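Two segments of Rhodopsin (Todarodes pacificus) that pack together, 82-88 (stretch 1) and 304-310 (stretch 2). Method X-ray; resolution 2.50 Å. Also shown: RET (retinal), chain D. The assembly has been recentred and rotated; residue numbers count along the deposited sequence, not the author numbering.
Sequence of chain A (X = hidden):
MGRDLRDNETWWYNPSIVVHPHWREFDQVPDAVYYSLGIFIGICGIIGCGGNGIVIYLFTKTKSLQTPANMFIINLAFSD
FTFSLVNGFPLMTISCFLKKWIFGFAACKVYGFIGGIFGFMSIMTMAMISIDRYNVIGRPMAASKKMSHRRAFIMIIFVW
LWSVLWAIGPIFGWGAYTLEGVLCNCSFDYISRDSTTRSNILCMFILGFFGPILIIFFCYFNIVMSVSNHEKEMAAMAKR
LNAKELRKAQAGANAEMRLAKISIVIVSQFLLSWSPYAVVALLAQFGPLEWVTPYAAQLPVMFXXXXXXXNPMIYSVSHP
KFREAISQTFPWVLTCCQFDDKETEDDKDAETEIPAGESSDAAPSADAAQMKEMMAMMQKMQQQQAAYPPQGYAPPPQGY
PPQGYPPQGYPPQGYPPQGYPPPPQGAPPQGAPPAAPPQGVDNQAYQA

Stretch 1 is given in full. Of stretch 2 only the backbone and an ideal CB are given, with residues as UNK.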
ATOM      1  N   THR A  82     -10.315   2.607  -1.145  1.00 42.03           N
ATOM      2  CA  THR A  82     -10.908   2.538  -2.474  1.00 42.13           C
ATOM      3  C   THR A  82     -10.587   1.229  -3.188  1.00 41.65           C
ATOM      4  O   THR A  82     -11.412   0.702  -3.926  1.00 43.07           O
ATOM      5  CB  THR A  82     -10.428   3.711  -3.383  1.00 44.03           C
ATOM      6  OG1 THR A  82     -10.398   4.927  -2.633  1.00 40.98           O
ATOM      7  CG2 THR A  82     -11.372   3.893  -4.570  1.00 40.92           C
ATOM      8  N   PHE A  83      -9.378   0.719  -2.989  1.00 41.44           N
ATOM      9  CA  PHE A  83      -8.995  -0.539  -3.630  1.00 41.19           C
ATOM     10  C   PHE A  83      -9.925  -1.641  -3.126  1.00 38.54           C
ATOM     11  O   PHE A  83     -10.554  -2.359  -3.899  1.00 39.02           O
ATOM     12  CB  PHE A  83      -7.560  -0.906  -3.260  1.00 43.61           C
ATOM     13  CG  PHE A  83      -6.999  -2.029  -4.074  1.00 40.78           C
ATOM     14  CD1 PHE A  83      -6.186  -1.761  -5.171  1.00 40.97           C
ATOM     15  CD2 PHE A  83      -7.296  -3.351  -3.760  1.00 39.35           C
ATOM     16  CE1 PHE A  83      -5.675  -2.789  -5.947  1.00 40.32           C
ATOM     17  CE2 PHE A  83      -6.793  -4.392  -4.527  1.00 39.23           C
ATOM     18  CZ  PHE A  83      -5.979  -4.115  -5.623  1.00 41.65           C
ATOM     19  N   SER A  84      -9.996  -1.761  -1.808  1.00 39.85           N
ATOM     20  CA  SER A  84     -10.820  -2.770  -1.174  1.00 39.47           C
ATOM     21  C   SER A  84     -12.297  -2.644  -1.547  1.00 39.56           C
ATOM     22  O   SER A  84     -12.973  -3.659  -1.750  1.00 39.61           O
ATOM     23  CB  SER A  84     -10.652  -2.687   0.348  1.00 38.86           C
ATOM     24  OG  SER A  84      -9.267  -2.694   0.702  1.00 35.20           O
ATOM     25  N   LEU A  85     -12.790  -1.408  -1.641  1.00 35.85           N
ATOM     26  CA  LEU A  85     -14.189  -1.168  -1.985  1.00 35.98           C
ATOM     27  C   LEU A  85     -14.499  -1.668  -3.398  1.00 36.85           C
ATOM     28  O   LEU A  85     -15.315  -2.577  -3.605  1.00 38.58           O
ATOM     29  CB  LEU A  85     -14.512   0.330  -1.942  1.00 34.62           C
ATOM     30  CG  LEU A  85     -15.942   0.794  -1.586  1.00 35.95           C
ATOM     31  CD1 LEU A  85     -16.226   2.094  -2.323  1.00 30.62           C
ATOM     32  CD2 LEU A  85     -16.989  -0.254  -1.945  1.00 33.71           C
ATOM     33  N   VAL A  86     -13.834  -1.039  -4.361  1.00 37.93           N
ATOM     34  CA  VAL A  86     -14.019  -1.327  -5.760  1.00 36.67           C
ATOM     35  C   VAL A  86     -13.618  -2.731  -6.208  1.00 39.46           C
ATOM     36  O   VAL A  86     -14.271  -3.318  -7.061  1.00 39.35           O
ATOM     37  CB  VAL A  86     -13.263  -0.298  -6.622  1.00 35.37           C
ATOM     38  CG1 VAL A  86     -13.457  -0.604  -8.104  1.00 30.56           C
ATOM     39  CG2 VAL A  86     -13.755   1.092  -6.309  1.00 29.89           C
ATOM     40  N   ASN A  87     -12.547  -3.264  -5.635  1.00 40.50           N
ATOM     41  CA  ASN A  87     -12.067  -4.577  -6.026  1.00 43.51           C
ATOM     42  C   ASN A  87     -12.718  -5.766  -5.335  1.00 43.07           C
ATOM     43  O   ASN A  87     -12.466  -6.907  -5.705  1.00 43.38           O
ATOM     44  CB  ASN A  87     -10.549  -4.647  -5.836  1.00 47.34           C
ATOM     45  CG  ASN A  87      -9.797  -3.811  -6.854  1.00 50.70           C
ATOM     46  OD1 ASN A  87      -9.697  -4.180  -8.022  1.00 52.00           O
ATOM     47  ND2 ASN A  87      -9.276  -2.672  -6.419  1.00 51.94           N
ATOM     48  N   GLY A  88     -13.549  -5.514  -4.333  1.00 41.28           N
ATOM     49  CA  GLY A  88     -14.182  -6.615  -3.630  1.00 41.42           C
ATOM     50  C   GLY A  88     -15.665  -6.707  -3.899  1.00 41.96           C
ATOM     51  O   GLY A  88     -16.104  -7.269  -4.919  1.00 38.69           O
ATOM     52  N   UNK A 304      -2.527 -10.545  -3.825  1.00 51.48           N
ATOM     53  CA  UNK A 304      -2.201  -9.149  -4.138  1.00 52.25           C
ATOM     54  C   UNK A 304      -3.331  -8.211  -3.716  1.00 49.16           C
ATOM     55  O   UNK A 304      -3.091  -7.199  -3.057  1.00 47.07           O
ATOM     56  CB  UNK A 304      -1.921  -8.990  -5.634  1.00 52.25           C
ATOM     57  N   UNK A 305      -4.564  -8.553  -4.076  1.00 45.57           N
ATOM     58  CA  UNK A 305      -5.705  -7.713  -3.723  1.00 44.82           C
ATOM     59  C   UNK A 305      -5.870  -7.479  -2.213  1.00 45.89           C
ATOM     60  O   UNK A 305      -6.289  -6.401  -1.789  1.00 47.94           O
ATOM     61  CB  UNK A 305      -6.983  -8.346  -4.276  1.00 44.82           C
ATOM     62  N   UNK A 306      -5.544  -8.486  -1.406  1.00 45.04           N
ATOM     63  CA  UNK A 306      -5.673  -8.359   0.038  1.00 42.98           C
ATOM     64  C   UNK A 306      -4.637  -7.393   0.604  1.00 42.38           C
ATOM     65  O   UNK A 306      -4.802  -6.869   1.699  1.00 43.83           O
ATOM     66  CB  UNK A 306      -5.535  -9.729   0.704  1.00 42.98           C
ATOM     67  N   UNK A 307      -3.572  -7.142  -0.151  1.00 44.58           N
ATOM     68  CA  UNK A 307      -2.536  -6.223   0.324  1.00 43.22           C
ATOM     69  C   UNK A 307      -3.127  -4.952   0.896  1.00 41.13           C
ATOM     70  O   UNK A 307      -2.673  -4.464   1.909  1.00 41.80           O
ATOM     71  CB  UNK A 307      -1.572  -5.875  -0.812  1.00 43.22           C
ATOM     72  N   UNK A 308      -4.151  -4.419   0.248  1.00 45.53           N
ATOM     73  CA  UNK A 308      -4.758  -3.174   0.703  1.00 47.89           C
ATOM     74  C   UNK A 308      -5.497  -3.241   2.044  1.00 49.44           C
ATOM     75  O   UNK A 308      -6.099  -2.253   2.462  1.00 53.34           O
ATOM     76  CB  UNK A 308      -5.736  -2.688  -0.369  1.00 47.89           C
ATOM     77  N   UNK A 309      -5.452  -4.382   2.722  1.00 46.36           N
ATOM     78  CA  UNK A 309      -6.143  -4.501   4.002  1.00 45.55           C
ATOM     79  C   UNK A 309      -5.173  -4.768   5.144  1.00 47.93           C
ATOM     80  O   UNK A 309      -5.599  -5.154   6.236  1.00 51.06           O
ATOM     81  CB  UNK A 309      -7.188  -5.616   3.936  1.00 45.55           C
ATOM     82  N   UNK A 310      -3.882  -4.562   4.917  1.00 46.31           N
ATOM     83  CA  UNK A 310      -2.924  -4.874   5.958  1.00 42.25           C
ATOM     84  C   UNK A 310      -2.381  -3.750   6.818  1.00 41.01           C
ATOM     85  O   UNK A 310      -2.256  -3.918   8.020  1.00 44.63           O
ATOM     86  CB  UNK A 310      -1.730  -5.569   5.300  1.00 42.25           C
TER
HETATM   87  C1  RET D1000       2.533  -4.548 -11.257  1.00 54.64           C
HETATM   88  C2  RET D1000       3.716  -4.935 -10.324  1.00 56.03           C
HETATM   89  C3  RET D1000       3.411  -4.916  -8.835  1.00 59.21           C
HETATM   90  C4  RET D1000       2.758  -3.601  -8.378  1.00 58.46           C
HETATM   91  C5  RET D1000       1.602  -3.165  -9.280  1.00 58.59           C
HETATM   92  C6  RET D1000       1.477  -3.582 -10.581  1.00 57.36           C
HETATM   93  C7  RET D1000       0.314  -3.155 -11.465  1.00 56.24           C
HETATM   94  C8  RET D1000      -1.009  -3.602 -11.317  1.00 54.05           C
HETATM   95  C9  RET D1000      -2.252  -3.249 -12.017  1.00 52.16           C
HETATM   96  C10 RET D1000      -3.322  -3.899 -11.542  1.00 49.84           C
HETATM   97  C11 RET D1000      -4.725  -3.810 -11.886  1.00 47.63           C
HETATM   98  C12 RET D1000      -5.768  -4.515 -11.352  1.00 49.35           C
HETATM   99  C13 RET D1000      -5.891  -5.667 -10.377  1.00 46.46           C
HETATM  100  C14 RET D1000      -7.127  -6.092  -9.974  1.00 41.26           C
HETATM  101  C15 RET D1000      -7.332  -7.212  -9.048  1.00 39.18           C
HETATM  102  C16 RET D1000       3.091  -3.921 -12.535  1.00 52.61           C
HETATM  103  C17 RET D1000       1.889  -5.903 -11.699  1.00 51.45           C
HETATM  104  C18 RET D1000       0.675  -2.252  -8.521  1.00 58.95           C
HETATM  105  C19 RET D1000      -2.252  -2.213 -13.123  1.00 49.13           C
HETATM  106  C20 RET D1000      -4.575  -6.311  -9.890  1.00 45.59           C

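At position 304 the CA-to-CB bond points sideways to stretch 1, and the ideal CB has nothing of that stretch within 5.5 Å. Stretch 1 therefore sets little constraint, and many residues would serve; the deposited one is Ala 304.

Position 305 is more informative. Its helical backbone (phi/psi -58/-35) also sends CB sideways, but the ideal CB lies 4.0 Å from Phe 83 CE2 and 5.4 Å from Asn 87 CB, at the flank of the first helix. An aliphatic start would suit the aromatic ring, and a long chain could continue past Asn 87. Retinal ends nearby with C15, which lacks a visible partner, and an aldehyde carbon of this kind is classically joined to a lysine amine. The residue is Lys 305. Its CB packs 3.9 Å from Phe 83 CE2, and the chain, m at chi1, t at chi2 and chi3 and m at chi4, carries NZ to a covalent bond of 1.3 Å with retinal C15. Asn 87 OD1 stands 3.7 Å from Lys 305 NZ, a contact without a hydrogen bond; the amide is instead anchored in its own helix, Asn 87 ND2 donating to Phe 83 O at 2.8 Å. The backbone of 305 contributes as well: Lys 305 O approaches Phe 83 CE2 to 3.4 Å and accepts a hydrogen bond from a water at 2.8 Å from that water's O. The same water donates to Ser 84 OG, 3.2 Å from its O, bridging the stretches where no direct hydrogen bond forms.

At 306 CB points away, and at 307 sideways with no neighbour from stretch 1 within 5.5 Å, so neither choice can be read from this contact. They are Ala 306 and Ser 307, the latter with its hydroxyl satisfied elsewhere in the structure.

Position 308 faces stretch 1 directly. Its CA is 6.4 Å from the CA of Ser 84, and its ideal CB is 3.7 Å from Ser 84 OG and 3.8 Å from Phe 83 CD2. So close an approach favours a small residue: alanine, glycine or perhaps serine. Ala 308 fits, its CB making an apolar contact of 3.8 Å with Phe 83 CD2.

At 309 CB points sideways, 4.8 Å from Ser 84 OG, leaving room for a medium-sized apolar or polar side chain. In Ile 309, CG2 reaches 3.8 Å from Ser 84 OG, while the end of the chain leads away.

Position 310 is out of reach of stretch 1, which leaves its identity open; it is His 310.

Stretch 2, residues 304-310: AKASAIH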
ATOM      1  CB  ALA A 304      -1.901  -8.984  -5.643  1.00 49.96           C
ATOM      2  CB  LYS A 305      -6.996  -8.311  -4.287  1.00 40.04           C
ATOM      3  CG  LYS A 305      -7.083  -8.296  -5.799  1.00 36.20           C
ATOM      4  CD  LYS A 305      -8.511  -8.530  -6.257  1.00 33.05           C
ATOM      5  CE  LYS A 305      -8.600  -8.828  -7.742  1.00 33.45           C
ATOM      6  NZ  LYS A 305      -8.493  -7.660  -8.609  1.00 40.92           N
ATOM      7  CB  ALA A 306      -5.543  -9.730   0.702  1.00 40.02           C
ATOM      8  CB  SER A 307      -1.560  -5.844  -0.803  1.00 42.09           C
ATOM      9  OG  SER A 307      -0.566  -4.918  -0.351  1.00 39.88           O
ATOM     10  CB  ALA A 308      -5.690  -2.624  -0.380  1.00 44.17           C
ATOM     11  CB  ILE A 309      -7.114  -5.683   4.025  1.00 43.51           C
ATOM     12  CG1 ILE A 309      -6.304  -6.979   4.157  1.00 43.35           C
ATOM     13  CG2 ILE A 309      -7.994  -5.664   2.775  1.00 45.55           C
ATOM     14  CD1 ILE A 309      -7.086  -8.174   4.605  1.00 43.32           C
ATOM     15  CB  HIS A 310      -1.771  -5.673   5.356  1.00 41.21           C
ATOM     16  CG  HIS A 310      -2.160  -7.055   4.934  1.00 39.06           C
ATOM     17  ND1 HIS A 310      -1.752  -7.615   3.741  1.00 41.53           N
ATOM     18  CD2 HIS A 310      -2.924  -7.990   5.546  1.00 36.45           C
ATOM     19  CE1 HIS A 310      -2.252  -8.832   3.636  1.00 38.70           C
ATOM     20  NE2 HIS A 310      -2.966  -9.085   4.717  1.00 38.21           N
TER
HETATM   21  O   HOH W   1      -8.557  -5.645  -0.373  1.00 41.91           O
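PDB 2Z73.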